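Local coordinates for protein putative mannose-6-phosphate isomerase YvyI (PDB 1QWR) that probably catalyses the zinc-dependent interconversion of D-mannose 6-phosphate and D-fructose 6-phosphate, as a type 1 mannose-6-phosphate isomerase, at residues F29-P34 with G294-L299; I230-E235 with T241-V246. All blocks are in the same frame, centred on the assembly; numbering follows the deposited sequence.

Contact 1 (F29-P34 with G294-L299). With ACT (acetate ion), chain F.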
# COMPACT_ATOMS: atom_id res chain seq x y z
N PHE A 29 -11.66 11.27 -3.69
CA PHE A 29 -11.03 11.70 -2.44
C PHE A 29 -10.85 13.23 -2.35
O PHE A 29 -10.36 13.74 -1.32
CB PHE A 29 -9.66 11.00 -2.27
CG PHE A 29 -9.76 9.53 -1.94
CD1 PHE A 29 -9.93 9.11 -0.63
CD2 PHE A 29 -9.75 8.58 -2.96
CE1 PHE A 29 -10.10 7.75 -0.32
CE2 PHE A 29 -9.93 7.23 -2.66
CZ PHE A 29 -10.10 6.81 -1.35
N GLY A 30 -11.23 13.95 -3.40
CA GLY A 30 -11.09 15.40 -3.39
C GLY A 30 -9.67 15.94 -3.48
O GLY A 30 -9.42 17.14 -3.26
N TYR A 31 -8.73 15.06 -3.81
CA TYR A 31 -7.34 15.49 -3.92
C TYR A 31 -7.02 16.34 -5.15
O TYR A 31 -7.63 16.19 -6.21
CB TYR A 31 -6.41 14.27 -4.01
CG TYR A 31 -6.39 13.35 -2.81
CD1 TYR A 31 -6.44 13.86 -1.51
CD2 TYR A 31 -6.22 11.98 -2.98
CE1 TYR A 31 -6.32 13.01 -0.40
CE2 TYR A 31 -6.11 11.13 -1.89
CZ TYR A 31 -6.15 11.66 -0.60
OH TYR A 31 -6.00 10.81 0.46
N SER A 32 -6.04 17.22 -5.00
CA SER A 32 -5.57 18.05 -6.10
C SER A 32 -4.46 17.22 -6.68
O SER A 32 -3.45 17.02 -6.03
CB SER A 32 -4.99 19.37 -5.60
OG SER A 32 -6.02 20.21 -5.15
N ILE A 33 -4.63 16.74 -7.91
CA ILE A 33 -3.62 15.90 -8.51
C ILE A 33 -2.81 16.61 -9.60
O ILE A 33 -3.30 17.54 -10.22
CB ILE A 33 -4.25 14.61 -9.04
CG1 ILE A 33 -5.32 14.93 -10.09
CG2 ILE A 33 -4.90 13.82 -7.88
CD1 ILE A 33 -6.14 13.69 -10.53
N PRO A 34 -1.58 16.14 -9.86
CA PRO A 34 -0.63 16.68 -10.85
C PRO A 34 -1.05 16.57 -12.31
O PRO A 34 -0.68 17.43 -13.11
CB PRO A 34 0.65 15.88 -10.59
CG PRO A 34 0.42 15.25 -9.22
CD PRO A 34 -1.02 14.92 -9.25
N GLY A 294 -9.82 10.37 2.95
CA GLY A 294 -8.66 10.98 2.35
C GLY A 294 -7.58 11.37 3.36
O GLY A 294 -6.46 11.70 2.96
N ASP A 295 -7.91 11.36 4.64
CA ASP A 295 -6.88 11.67 5.66
C ASP A 295 -6.00 10.43 5.88
O ASP A 295 -6.49 9.29 5.84
CB ASP A 295 -7.50 11.99 7.03
CG ASP A 295 -8.11 13.38 7.11
OD1 ASP A 295 -7.69 14.28 6.36
OD2 ASP A 295 -9.01 13.55 7.95
N HIS A 296 -4.72 10.67 6.12
CA HIS A 296 -3.75 9.62 6.41
C HIS A 296 -2.98 10.15 7.62
O HIS A 296 -2.56 11.32 7.64
CB HIS A 296 -2.82 9.41 5.23
CG HIS A 296 -3.54 8.98 3.99
ND1 HIS A 296 -4.05 7.70 3.84
CD2 HIS A 296 -3.89 9.67 2.89
CE1 HIS A 296 -4.69 7.63 2.68
NE2 HIS A 296 -4.61 8.81 2.08
N PHE A 297 -2.79 9.29 8.62
CA PHE A 297 -2.10 9.73 9.82
C PHE A 297 -1.49 8.59 10.59
O PHE A 297 -1.83 7.41 10.39
CB PHE A 297 -3.05 10.52 10.73
CG PHE A 297 -4.27 9.74 11.17
CD1 PHE A 297 -4.30 9.07 12.40
CD2 PHE A 297 -5.40 9.70 10.37
CE1 PHE A 297 -5.45 8.37 12.82
CE2 PHE A 297 -6.55 9.00 10.77
CZ PHE A 297 -6.59 8.33 12.00
N ILE A 298 -0.57 8.96 11.47
CA ILE A 298 0.09 8.01 12.33
C ILE A 298 -0.29 8.31 13.77
O ILE A 298 -0.31 9.47 14.18
CB ILE A 298 1.63 8.12 12.16
CG1 ILE A 298 2.04 7.50 10.83
CG2 ILE A 298 2.34 7.43 13.34
CD1 ILE A 298 3.50 7.71 10.50
N LEU A 299 -0.67 7.26 14.51
CA LEU A 299 -0.95 7.41 15.92
C LEU A 299 0.36 6.92 16.55
O LEU A 299 0.75 5.74 16.40
CB LEU A 299 -2.14 6.51 16.37
CG LEU A 299 -3.48 6.86 15.72
CD1 LEU A 299 -4.60 5.89 16.16
CD2 LEU A 299 -3.85 8.30 16.09
C ACT F . -7.25 19.90 -9.32
O ACT F . -7.01 20.74 -8.41
OXT ACT F . -6.60 18.83 -9.50
CH3 ACT F . -8.55 20.08 -10.10

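Contact 2 (I230-E235 with T241-V246)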
# COMPACT_ATOMS: atom_id res chain seq x y z
N ILE A 230 -3.55 -17.21 4.04
CA ILE A 230 -3.73 -16.29 5.15
C ILE A 230 -5.13 -16.48 5.72
O ILE A 230 -6.09 -16.71 4.98
CB ILE A 230 -3.56 -14.80 4.73
CG1 ILE A 230 -2.12 -14.52 4.29
CG2 ILE A 230 -3.89 -13.89 5.92
CD1 ILE A 230 -1.70 -15.22 3.02
N ASP A 231 -5.24 -16.40 7.03
CA ASP A 231 -6.53 -16.57 7.68
C ASP A 231 -6.97 -15.22 8.24
O ASP A 231 -6.23 -14.57 8.96
CB ASP A 231 -6.43 -17.60 8.81
CG ASP A 231 -5.34 -17.27 9.80
OD1 ASP A 231 -4.17 -17.15 9.39
OD2 ASP A 231 -5.66 -17.13 11.00
N GLU A 232 -8.17 -14.80 7.87
CA GLU A 232 -8.69 -13.53 8.36
C GLU A 232 -9.54 -13.79 9.60
O GLU A 232 -10.01 -14.92 9.81
CB GLU A 232 -9.53 -12.86 7.28
CG GLU A 232 -8.82 -12.71 5.95
CD GLU A 232 -9.73 -12.17 4.87
OE1 GLU A 232 -10.92 -12.53 4.85
OE2 GLU A 232 -9.24 -11.40 4.02
N SER A 233 -9.69 -12.76 10.42
CA SER A 233 -10.49 -12.81 11.65
C SER A 233 -11.27 -11.52 11.76
O SER A 233 -10.82 -10.47 11.31
CB SER A 233 -9.58 -12.91 12.88
OG SER A 233 -9.08 -14.20 13.07
N THR A 234 -12.46 -11.59 12.36
CA THR A 234 -13.24 -10.37 12.56
C THR A 234 -13.79 -10.35 13.97
O THR A 234 -14.22 -11.38 14.49
CB THR A 234 -14.43 -10.30 11.61
OG1 THR A 234 -13.96 -10.26 10.26
CG2 THR A 234 -15.28 -9.06 11.91
N GLU A 235 -13.74 -9.19 14.62
CA GLU A 235 -14.32 -9.12 15.94
C GLU A 235 -15.01 -7.79 16.07
O GLU A 235 -14.63 -6.82 15.39
CB GLU A 235 -13.27 -9.32 17.02
CG GLU A 235 -12.31 -8.19 17.25
CD GLU A 235 -11.38 -8.49 18.41
OE1 GLU A 235 -10.66 -9.50 18.32
OE2 GLU A 235 -11.39 -7.75 19.40
N THR A 241 -16.32 -2.72 14.13
CA THR A 241 -16.04 -4.09 13.72
C THR A 241 -14.61 -4.04 13.17
O THR A 241 -14.31 -3.19 12.34
CB THR A 241 -16.99 -4.57 12.63
OG1 THR A 241 -18.28 -4.82 13.23
CG2 THR A 241 -16.49 -5.84 11.99
N ILE A 242 -13.73 -4.92 13.64
CA ILE A 242 -12.34 -4.93 13.18
C ILE A 242 -12.04 -6.20 12.43
O ILE A 242 -12.24 -7.30 12.96
CB ILE A 242 -11.35 -4.84 14.37
CG1 ILE A 242 -11.62 -3.55 15.15
CG2 ILE A 242 -9.89 -4.88 13.86
CD1 ILE A 242 -10.84 -3.43 16.45
N LYS A 243 -11.60 -6.07 11.19
CA LYS A 243 -11.22 -7.25 10.43
C LYS A 243 -9.70 -7.24 10.40
O LYS A 243 -9.09 -6.19 10.12
CB LYS A 243 -11.76 -7.20 9.00
CG LYS A 243 -11.48 -8.46 8.18
CD LYS A 243 -12.47 -8.49 7.03
CE LYS A 243 -12.39 -9.75 6.17
NZ LYS A 243 -13.50 -9.70 5.14
N THR A 244 -9.11 -8.39 10.73
CA THR A 244 -7.66 -8.60 10.72
C THR A 244 -7.39 -9.35 9.42
O THR A 244 -7.82 -10.50 9.25
CB THR A 244 -7.22 -9.47 11.92
OG1 THR A 244 -7.53 -8.79 13.15
CG2 THR A 244 -5.71 -9.74 11.85
N PHE A 245 -6.72 -8.69 8.48
CA PHE A 245 -6.44 -9.31 7.18
C PHE A 245 -5.20 -10.18 7.20
O PHE A 245 -5.15 -11.22 6.56
CB PHE A 245 -6.25 -8.24 6.10
CG PHE A 245 -7.48 -7.44 5.80
CD1 PHE A 245 -8.58 -8.04 5.21
CD2 PHE A 245 -7.51 -6.07 6.06
CE1 PHE A 245 -9.71 -7.29 4.87
CE2 PHE A 245 -8.63 -5.29 5.72
CZ PHE A 245 -9.73 -5.91 5.13
N VAL A 246 -4.18 -9.72 7.92
CA VAL A 246 -2.94 -10.46 7.98
C VAL A 246 -2.07 -9.94 9.11
O VAL A 246 -2.16 -8.76 9.52
CB VAL A 246 -2.14 -10.34 6.63
CG1 VAL A 246 -1.64 -8.89 6.42
CG2 VAL A 246 -0.98 -11.33 6.63
O HOH W 1 -11.92 -9.80 2.63
O HOH W 2 -6.01 -12.54 4.17

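Contact 1 (F29-P34 with G294-L299)
The turn that follows helix 24-29 meets the start of strand 296-299, joining the N-terminal catalytic region to the C-terminal cupin region through the phenol of Tyr31. Tyr31 CG stands opposite its carbonyl carbon (chi1 -63°), which carries OH between two polar groups of 294-299. Tyr31 OH donates to Gly294 O at 2.7 Å, coming in well to the side of the carbonyl (C=O...OH angle 112°) and tilted a little from its plane. The same oxygen, Tyr31 OH, accepts from His296 NE2 at 2.9 Å, a bent bond with an N-H...O angle of 132°, the hydroxyl lying somewhat out of the imidazole plane. The other ring nitrogen, ND1, is hydrogen-bonded to Ser274; both nitrogens of the buried imidazole have partners, which restrains its rotation. Phe29 adds an apolar edge: Phe29 CD1 touches Gly294 CA at 3.7 Å, while its CB lies over one face of the Tyr31 ring. Gly294 has positive phi, and a CB there would press on Tyr31 CE1 and on the preceding carbonyl. A phenylalanine in place of Tyr31 would probably leave Gly294 O and His296 NE2 without their shared partner and the imidazole less firmly fixed. Farther along, Ile33 N donates to OXT of an acetate, probably from the crystallisation liquor, at 3.3 Å; Arg26 binds the same ion. Phe15 of strand 9-17 meets the Tyr31 ring edge-to-face, His296 packs on Ala43 and Ile44 of strand 38-44, and backbone bonds tie 294-299 to Leu11 and to strand 271-276.

Contact 2 (I230-E235 with T241-V246)
Ser233 and Thr244 form a hydrogen-bonded pair in the antiparallel hairpin of strands 233-237 and 240-247, and Glu235 with Ile242 forms the next. The backbone is the close-fitting part. Thr244 N reaches Ser233 O at 2.8 Å and Ile242 N reaches Glu235 O at 2.7 Å, both nearly straight, whereas Ser233 N to Thr244 O is longer at 3.2 Å. Between them lies the non-hydrogen-bonded pair Thr234-Lys243. With chi1 at -62° and -74°, Thr234 and Thr241 each swing CG2 away from their own backbone N, and the two methyls press together at 3.4 Å, tighter than usual. Thr241 OG1 turns instead to Ser236.

The pairing stops before 230-232; on its other side strand 240-247 has a classic beta bulge, Phe245 and Val246 both facing Val253 of strand 252-259. Ile230 CG2 still packs on Val246 CG2 at 3.9 Å, but the side carrying Glu232 is looser and watery. The extended Lys243 chain crosses the Glu232 carboxylate, and the salt bridge from Lys243 NZ to Glu232 OE1 is long at 3.8 Å. One water accepts from Lys243 NZ; another donates to Phe245 O and, weakly, to Glu232 OE2. Glu232 OE2 also lies at the edge of the Phe245 ring, 3.6 Å from Phe245 CD1. The hairpin is therefore held chiefly by main-chain bonds, while its opposite charges meet only at long range beside water and probably contribute modestly.

Overall arrangement
The centres of the two contacts are about 25 Å apart and their nearest atoms about 11 Å, so they do not touch. Contact 2 is local, a hairpin with few residues between its segments, and it is nested along the chain within the long loop that contact 1 closes across some 260 residues. Both reach the same extended antiparallel network: strand 240-247 leads through 252-259, 312-318 and 271-276 to strand 296-299, which also pairs with 9-17. Contact 1 is buried, whereas contact 2 lies at the surface. Contact 1 is away from the zinc site; Val246 of contact 2 comes within about 10 Å, side chain to side chain, of the zinc ligand Glu119.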